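Local coordinates for putative p22 protein (Leishmania major, PDB 1YQF) that is of unknown function but, as a homologue of human p32 in the MAM33 family, probably forms a ring-shaped trimer, at the interface of chains A and B. Numbering follows the deposited sequence. Chains: chain A/B, hypothetical protein Lmaj011689.

The interface of chains A and B. Residues chain A 201; chain B 98, 100, 104-106, 124, 165.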
loop_
_atom_site.group_PDB
_atom_site.type_symbol
_atom_site.label_atom_id
_atom_site.label_comp_id
_atom_site.label_asym_id
_atom_site.label_seq_id
_atom_site.Cartn_x
_atom_site.Cartn_y
_atom_site.Cartn_z
ATOM N N PHE A 201 -7.826 -23.958 -18.462
ATOM C CA PHE A 201 -8.784 -23.932 -17.363
ATOM C C PHE A 201 -10.180 -24.360 -17.798
ATOM O O PHE A 201 -10.890 -25.035 -17.053
ATOM C CB PHE A 201 -8.856 -22.524 -16.768
ATOM C CG PHE A 201 -8.840 -22.508 -15.283
ATOM C CD1 PHE A 201 -7.645 -22.648 -14.598
ATOM C CD2 PHE A 201 -10.017 -22.370 -14.564
ATOM C CE1 PHE A 201 -7.621 -22.640 -13.224
ATOM C CE2 PHE A 201 -9.995 -22.359 -13.181
ATOM C CZ PHE A 201 -8.793 -22.496 -12.515
ATOM N N ILE B 98 -10.766 -20.129 -7.869
ATOM C CA ILE B 98 -11.234 -21.394 -8.430
ATOM C C ILE B 98 -10.017 -22.277 -8.646
ATOM O O ILE B 98 -9.211 -21.993 -9.517
ATOM C CB ILE B 98 -11.946 -21.169 -9.784
ATOM C CG1 ILE B 98 -13.068 -20.137 -9.650
ATOM C CG2 ILE B 98 -12.490 -22.495 -10.329
ATOM C CD1 ILE B 98 -13.635 -19.676 -10.976
ATOM N N GLN B 100 -8.204 -25.973 -9.541
ATOM C CA GLN B 100 -8.348 -27.264 -10.203
ATOM C C GLN B 100 -7.595 -28.301 -9.376
ATOM O O GLN B 100 -6.752 -27.946 -8.533
ATOM C CB GLN B 100 -7.777 -27.216 -11.629
ATOM C CG GLN B 100 -8.380 -26.138 -12.544
ATOM C CD GLN B 100 -9.831 -26.408 -12.932
ATOM O OE1 GLN B 100 -10.375 -27.481 -12.656
ATOM N NE2 GLN B 100 -10.461 -25.431 -13.580
ATOM N N GLN B 104 -3.906 -25.432 -10.462
ATOM C CA GLN B 104 -4.269 -24.254 -11.245
ATOM C C GLN B 104 -5.371 -23.455 -10.562
ATOM O O GLN B 104 -6.444 -23.983 -10.291
ATOM C CB GLN B 104 -4.748 -24.673 -12.640
ATOM C CG GLN B 104 -3.684 -25.298 -13.527
ATOM C CD GLN B 104 -2.565 -24.327 -13.866
ATOM O OE1 GLN B 104 -1.595 -24.208 -13.112
ATOM N NE2 GLN B 104 -2.697 -23.630 -14.996
ATOM N N THR B 105 -5.098 -22.182 -10.297
ATOM C CA THR B 105 -6.035 -21.315 -9.599
ATOM C C THR B 105 -6.298 -20.051 -10.401
ATOM O O THR B 105 -5.367 -19.332 -10.750
ATOM C CB THR B 105 -5.479 -20.938 -8.215
ATOM O OG1 THR B 105 -5.305 -22.121 -7.426
ATOM C CG2 THR B 105 -6.486 -20.098 -7.424
ATOM N N MET B 106 -7.571 -19.788 -10.684
ATOM C CA MET B 106 -7.992 -18.520 -11.262
ATOM C C MET B 106 -8.409 -17.602 -10.124
ATOM O O MET B 106 -9.013 -18.052 -9.160
ATOM C CB MET B 106 -9.174 -18.733 -12.203
ATOM C CG MET B 106 -9.643 -17.467 -12.904
ATOM S SD MET B 106 -11.232 -17.666 -13.717
ATOM C CE MET B 106 -10.756 -18.580 -15.164
ATOM N N PHE B 124 -4.010 -15.618 -12.835
ATOM C CA PHE B 124 -3.757 -17.039 -12.615
ATOM C C PHE B 124 -2.507 -17.301 -11.790
ATOM O O PHE B 124 -1.592 -16.479 -11.732
ATOM C CB PHE B 124 -3.621 -17.768 -13.952
ATOM C CG PHE B 124 -4.913 -17.907 -14.702
ATOM C CD1 PHE B 124 -5.833 -18.888 -14.351
ATOM C CD2 PHE B 124 -5.209 -17.061 -15.761
ATOM C CE1 PHE B 124 -7.023 -19.018 -15.046
ATOM C CE2 PHE B 124 -6.395 -17.186 -16.459
ATOM C CZ PHE B 124 -7.304 -18.162 -16.104
ATOM N N TYR B 165 -19.416 -18.451 -17.136
ATOM C CA TYR B 165 -18.571 -19.406 -16.425
ATOM C C TYR B 165 -18.647 -19.198 -14.906
ATOM O O TYR B 165 -18.700 -20.166 -14.151
ATOM C CB TYR B 165 -17.121 -19.299 -16.921
ATOM C CG TYR B 165 -16.153 -20.216 -16.212
ATOM C CD1 TYR B 165 -15.539 -19.827 -15.027
ATOM C CD2 TYR B 165 -15.845 -21.470 -16.729
ATOM C CE1 TYR B 165 -14.653 -20.662 -14.372
ATOM C CE2 TYR B 165 -14.956 -22.317 -16.079
ATOM C CZ TYR B 165 -14.365 -21.905 -14.900
ATOM O OH TYR B 165 -13.486 -22.733 -14.245
#
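A:Phe201, in the last turn of helix 173-202, pushes its ring into a pocket of chain B at the end of strand 93-99, the start of 105-112 and the end of 117-125. This is a knob-into-pocket contact in the MAM33 (p32-like) fold, and since p32 is a doughnut-shaped trimer it probably forms part of the natural assembly. A:Phe201 itself contributes most of the surface hidden here. With chi1 at -135°, away from a staggered value, the ring's distal edge points away from the helix towards the strand ends.

Aromatic and apolar contacts line one face. B:Phe124 meets it edge-to-face, the planes 55° apart, and sets its CE1 over the rim, 3.7 Å from CD1 of A:Phe201. B:Met106 lies on this same face: its CB is 3.8 Å from CZ of A:Phe201, while the bent chain brings the methyl CE back to 3.9 Å from ring atom CD2. At the edge, CG2 of B:Ile98 packs 3.8 Å from CE2 of A:Phe201, and CB of B:Gln104, off the CE1 border toward the B:Gln100 side, 3.6 Å from CE1.

Against the opposite face runs B:Gln100. Its CG lies 3.6 Å from CE1 of A:Phe201, and a bend at chi2 carries the amide across, its plane turned 70° from the ring. NE2 sits 3.1 Å above the A:Phe201 ring plane, over the CD2-CE2 side, possibly an amino-aromatic contact.

Polar groups lie along parts of the rim. The carbonyl oxygen of B:Ile98 faces CZ in the ring plane and that of B:Gln104 lies beside CE1, where the C-H edge may be favourable. The backbone N of B:Met106 approaches CZ from the B:Phe124 side. From helix 156-168, the B:Tyr165 side chain runs at about a right angle to that of A:Phe201, bringing OH to the CD2-CE2 edge, 3.5 Å from CD2.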